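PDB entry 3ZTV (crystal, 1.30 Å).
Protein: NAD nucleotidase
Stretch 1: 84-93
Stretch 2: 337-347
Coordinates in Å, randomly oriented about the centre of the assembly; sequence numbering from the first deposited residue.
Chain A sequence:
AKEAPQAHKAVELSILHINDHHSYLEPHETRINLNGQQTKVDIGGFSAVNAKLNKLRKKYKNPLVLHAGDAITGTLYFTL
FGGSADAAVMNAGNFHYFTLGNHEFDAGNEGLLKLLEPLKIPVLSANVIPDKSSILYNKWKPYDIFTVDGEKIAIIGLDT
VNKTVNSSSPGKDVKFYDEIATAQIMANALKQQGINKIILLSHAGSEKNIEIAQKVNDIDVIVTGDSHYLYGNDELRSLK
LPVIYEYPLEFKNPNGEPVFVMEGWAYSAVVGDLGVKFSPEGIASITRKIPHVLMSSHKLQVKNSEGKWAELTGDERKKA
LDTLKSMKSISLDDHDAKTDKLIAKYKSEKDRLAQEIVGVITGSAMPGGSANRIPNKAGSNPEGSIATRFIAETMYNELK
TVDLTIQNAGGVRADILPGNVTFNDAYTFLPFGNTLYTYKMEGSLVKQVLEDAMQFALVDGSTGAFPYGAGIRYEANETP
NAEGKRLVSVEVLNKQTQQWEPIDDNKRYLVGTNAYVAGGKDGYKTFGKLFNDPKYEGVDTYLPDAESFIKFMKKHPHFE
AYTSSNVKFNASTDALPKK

Stretch 1 (84-93) SADAAVMNAG
Stretch 2, residues 337-347: AKTDKLIAKYK

Both stretches are α-helical, and they lie side by side in nearly antiparallel fashion: the angle between their N-to-C directions is 174°, and the axes approach to 9.9 Å. Backbone torsions through Ala-337 to Lys-347 stay close to -62/-43, and i to i+4 hydrogen bonds run from Lys-341 N to Ala-337 O (3.1 Å) through Lys-347 N to Ile-343 O (2.8 Å). The first helix is built likewise, from Ala-88 N to Ser-84 O (3.0 Å) onward; at the last residue of the stretch, Gly-93 N bonds to Met-90 O at 3.0 Å and only weakly to Val-89 O at 3.2 Å. The register is fixed by two CA pairs, Val-89 CA to Thr-339 CA at 6.3 Å and Ala-85 CA to Tyr-346 CA at 6.9 Å. No hydrogen bond joins the helices directly; the 388 Å² buried between them is van der Waals packing, and one water bridge is added to it.

Along stretch 2, Ala-337 is out of reach. Lys-338 points its CA-to-CB bond toward the first helix, and its t, t, p, t chain lays methylene carbon along the contact: Lys-338 CE lies 4.0 Å from Ala-92 CB. Thr-339, set sideways with chi1 m (-53°), places OG1 3.9 Å from Ala-92 CB and CG2 4.2 Å from Val-89 CG1. The contact with the Ala-92 methyl is packing; the hydroxyl is hydrogen-bonded to a residue just outside the stretches.

Asp-340 and Lys-341 do not reach the partner. One turn beyond Lys-338, Leu-342 (m, t; -69° and 169°) points toward it and inserts CD1 between successive turns. Leu-342 CD1 is 3.7 Å from Ala-88 O, 4.0 Å from Ala-92 CB and 4.4 Å from Ala-88 CB; the small alanine side chains leave room for it near the opposing backbone. Ile-343 (m, t) starts sideways, but its end comes nearer, with CG1 4.3 Å from Val-89 CG1, the valine holding chi1 at -60° (m).

Ala-344 and Lys-345 make no contact, and Tyr-346 then supplies the most extensive surface, 71 Å² covered by the first helix. With chi1 at -75° (m) and chi2 at -68°, its ring lies under Ala-85: Ala-85 CB is 3.8 Å from the Tyr-346 ring centroid and 9° off the normal, a CH-pi contact over the face. Ala-85 CA also sits over that face, 3.8 Å from Tyr-346 CZ. Ala-88 CB approaches obliquely, 3.8 Å from Tyr-346 CE2 and 3.6 Å from Tyr-346 OH.

Tyr-346 OH lies 3.6 Å from Ser-84 O, a carbonyl that accepts from Ala-88 N; no hydrogen bond is assigned between Tyr-346 OH and Ser-84 O. Tyr-346 OH bonds to water 1, whose O is 2.7 Å from Tyr-346 OH and 2.9 Å from Ser-84 OG, the serine having chi1 at 68° (p). This water joins the two hydroxyls across the helix pair. Lys-347, extended with all four chi angles t, contributes nothing to the contact.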

# COMPACT_ATOMS: atom_id res chain seq x y z
N SER A 84 -6.58 -0.13 -33.99
CA SER A 84 -7.30 -1.15 -34.76
C SER A 84 -6.37 -2.12 -35.48
O SER A 84 -6.70 -3.29 -35.65
CB SER A 84 -8.29 -0.52 -35.74
OG SER A 84 -7.61 0.17 -36.76
N ALA A 85 -5.21 -1.65 -35.93
CA ALA A 85 -4.24 -2.52 -36.59
C ALA A 85 -3.65 -3.52 -35.59
O ALA A 85 -3.51 -4.71 -35.89
CB ALA A 85 -3.15 -1.71 -37.25
N ASP A 86 -3.34 -3.02 -34.40
CA ASP A 86 -2.82 -3.88 -33.34
C ASP A 86 -3.86 -4.90 -32.92
O ASP A 86 -3.54 -6.08 -32.76
CB ASP A 86 -2.36 -3.04 -32.15
CG ASP A 86 -1.13 -2.23 -32.46
OD1 ASP A 86 -0.07 -2.85 -32.70
OD2 ASP A 86 -1.21 -0.98 -32.50
N ALA A 87 -5.10 -4.47 -32.75
CA ALA A 87 -6.17 -5.41 -32.40
C ALA A 87 -6.31 -6.50 -33.46
O ALA A 87 -6.51 -7.67 -33.12
CB ALA A 87 -7.50 -4.67 -32.18
N ALA A 88 -6.21 -6.12 -34.73
CA ALA A 88 -6.39 -7.06 -35.82
C ALA A 88 -5.33 -8.17 -35.80
O ALA A 88 -5.64 -9.36 -35.94
CB ALA A 88 -6.38 -6.33 -37.17
N VAL A 89 -4.07 -7.78 -35.65
CA VAL A 89 -3.00 -8.78 -35.66
C VAL A 89 -2.99 -9.62 -34.37
O VAL A 89 -2.69 -10.82 -34.40
CB VAL A 89 -1.61 -8.20 -36.00
CG1 VAL A 89 -1.63 -7.55 -37.40
CG2 VAL A 89 -1.14 -7.21 -34.95
N MET A 90 -3.36 -9.00 -33.25
CA MET A 90 -3.50 -9.75 -32.00
C MET A 90 -4.62 -10.78 -32.09
O MET A 90 -4.45 -11.93 -31.69
CB MET A 90 -3.76 -8.78 -30.83
CG MET A 90 -2.56 -7.93 -30.48
SD MET A 90 -2.93 -6.55 -29.38
CE MET A 90 -3.08 -7.37 -27.78
N ASN A 91 -5.76 -10.37 -32.65
CA ASN A 91 -6.87 -11.30 -32.85
C ASN A 91 -6.42 -12.49 -33.70
O ASN A 91 -6.78 -13.63 -33.41
CB ASN A 91 -8.04 -10.59 -33.51
CG ASN A 91 -8.78 -9.67 -32.56
OD1 ASN A 91 -8.61 -9.74 -31.34
ND2 ASN A 91 -9.63 -8.81 -33.11
N ALA A 92 -5.63 -12.21 -34.73
CA ALA A 92 -5.15 -13.25 -35.64
C ALA A 92 -4.20 -14.24 -34.98
O ALA A 92 -4.01 -15.35 -35.47
CB ALA A 92 -4.51 -12.63 -36.88
N GLY A 93 -3.59 -13.82 -33.86
CA GLY A 93 -2.72 -14.69 -33.09
C GLY A 93 -3.45 -15.55 -32.07
O GLY A 93 -2.84 -16.44 -31.47
N ALA A 337 -0.02 -16.54 -43.31
CA ALA A 337 -0.78 -16.05 -44.46
C ALA A 337 -1.84 -15.02 -44.08
O ALA A 337 -1.94 -13.96 -44.69
CB ALA A 337 -1.41 -17.22 -45.22
N LYS A 338 -2.64 -15.32 -43.06
CA LYS A 338 -3.66 -14.38 -42.62
C LYS A 338 -3.05 -13.05 -42.18
O LYS A 338 -3.53 -11.97 -42.55
CB LYS A 338 -4.51 -15.00 -41.50
CG LYS A 338 -5.57 -14.06 -40.93
CD LYS A 338 -6.67 -14.83 -40.22
CE LYS A 338 -6.16 -15.55 -38.98
NZ LYS A 338 -7.27 -16.23 -38.24
N THR A 339 -1.99 -13.12 -41.38
CA THR A 339 -1.36 -11.92 -40.85
C THR A 339 -0.69 -11.13 -41.97
O THR A 339 -0.71 -9.90 -41.96
CB THR A 339 -0.39 -12.24 -39.71
OG1 THR A 339 -1.07 -13.01 -38.72
CG2 THR A 339 0.13 -10.96 -39.07
N ASP A 340 -0.10 -11.82 -42.95
CA ASP A 340 0.47 -11.16 -44.13
C ASP A 340 -0.58 -10.33 -44.86
O ASP A 340 -0.30 -9.22 -45.31
CB ASP A 340 1.03 -12.21 -45.10
CG ASP A 340 2.37 -12.77 -44.66
OD1 ASP A 340 3.08 -12.11 -43.87
OD2 ASP A 340 2.73 -13.86 -45.15
N LYS A 341 -1.78 -10.88 -45.00
CA LYS A 341 -2.88 -10.17 -45.66
C LYS A 341 -3.27 -8.91 -44.89
O LYS A 341 -3.48 -7.84 -45.48
CB LYS A 341 -4.08 -11.09 -45.82
CG LYS A 341 -3.89 -12.21 -46.84
CD LYS A 341 -5.08 -13.18 -46.86
CE LYS A 341 -6.38 -12.49 -46.44
NZ LYS A 341 -6.75 -11.38 -47.34
N LEU A 342 -3.39 -9.02 -43.57
CA LEU A 342 -3.72 -7.88 -42.73
C LEU A 342 -2.66 -6.80 -42.84
O LEU A 342 -2.98 -5.62 -43.02
CB LEU A 342 -3.89 -8.30 -41.26
CG LEU A 342 -5.10 -9.16 -40.95
CD1 LEU A 342 -5.02 -9.74 -39.53
CD2 LEU A 342 -6.39 -8.37 -41.12
N ILE A 343 -1.40 -7.19 -42.74
CA ILE A 343 -0.33 -6.21 -42.76
C ILE A 343 -0.21 -5.51 -44.12
O ILE A 343 0.06 -4.31 -44.19
CB ILE A 343 1.01 -6.82 -42.29
CG1 ILE A 343 0.91 -7.17 -40.80
CG2 ILE A 343 2.15 -5.84 -42.50
CD1 ILE A 343 2.11 -7.94 -40.27
N ALA A 344 -0.43 -6.25 -45.21
CA ALA A 344 -0.43 -5.65 -46.54
C ALA A 344 -1.51 -4.58 -46.65
O ALA A 344 -1.28 -3.49 -47.18
CB ALA A 344 -0.63 -6.72 -47.60
N LYS A 345 -2.69 -4.90 -46.13
CA LYS A 345 -3.80 -3.96 -46.14
C LYS A 345 -3.48 -2.70 -45.33
O LYS A 345 -3.70 -1.58 -45.79
CB LYS A 345 -5.07 -4.62 -45.60
CG LYS A 345 -6.26 -3.67 -45.49
CD LYS A 345 -7.49 -4.36 -44.93
CE LYS A 345 -7.33 -4.68 -43.45
NZ LYS A 345 -8.54 -5.35 -42.90
N TYR A 346 -2.96 -2.89 -44.11
CA TYR A 346 -2.66 -1.76 -43.24
C TYR A 346 -1.47 -0.94 -43.74
O TYR A 346 -1.45 0.29 -43.59
CB TYR A 346 -2.46 -2.20 -41.78
CG TYR A 346 -3.75 -2.54 -41.08
CD1 TYR A 346 -4.69 -1.56 -40.79
CD2 TYR A 346 -4.04 -3.85 -40.71
CE1 TYR A 346 -5.88 -1.87 -40.16
CE2 TYR A 346 -5.23 -4.17 -40.08
CZ TYR A 346 -6.14 -3.17 -39.81
OH TYR A 346 -7.33 -3.48 -39.18
N LYS A 347 -0.49 -1.61 -44.33
CA LYS A 347 0.66 -0.91 -44.89
C LYS A 347 0.24 0.03 -46.03
O LYS A 347 0.69 1.18 -46.09
CB LYS A 347 1.71 -1.92 -45.37
CG LYS A 347 3.03 -1.28 -45.78
CD LYS A 347 4.10 -2.33 -46.02
CE LYS A 347 5.46 -1.69 -46.25
NZ LYS A 347 6.54 -2.72 -46.33
O HOH W 1 -8.99 -1.35 -38.87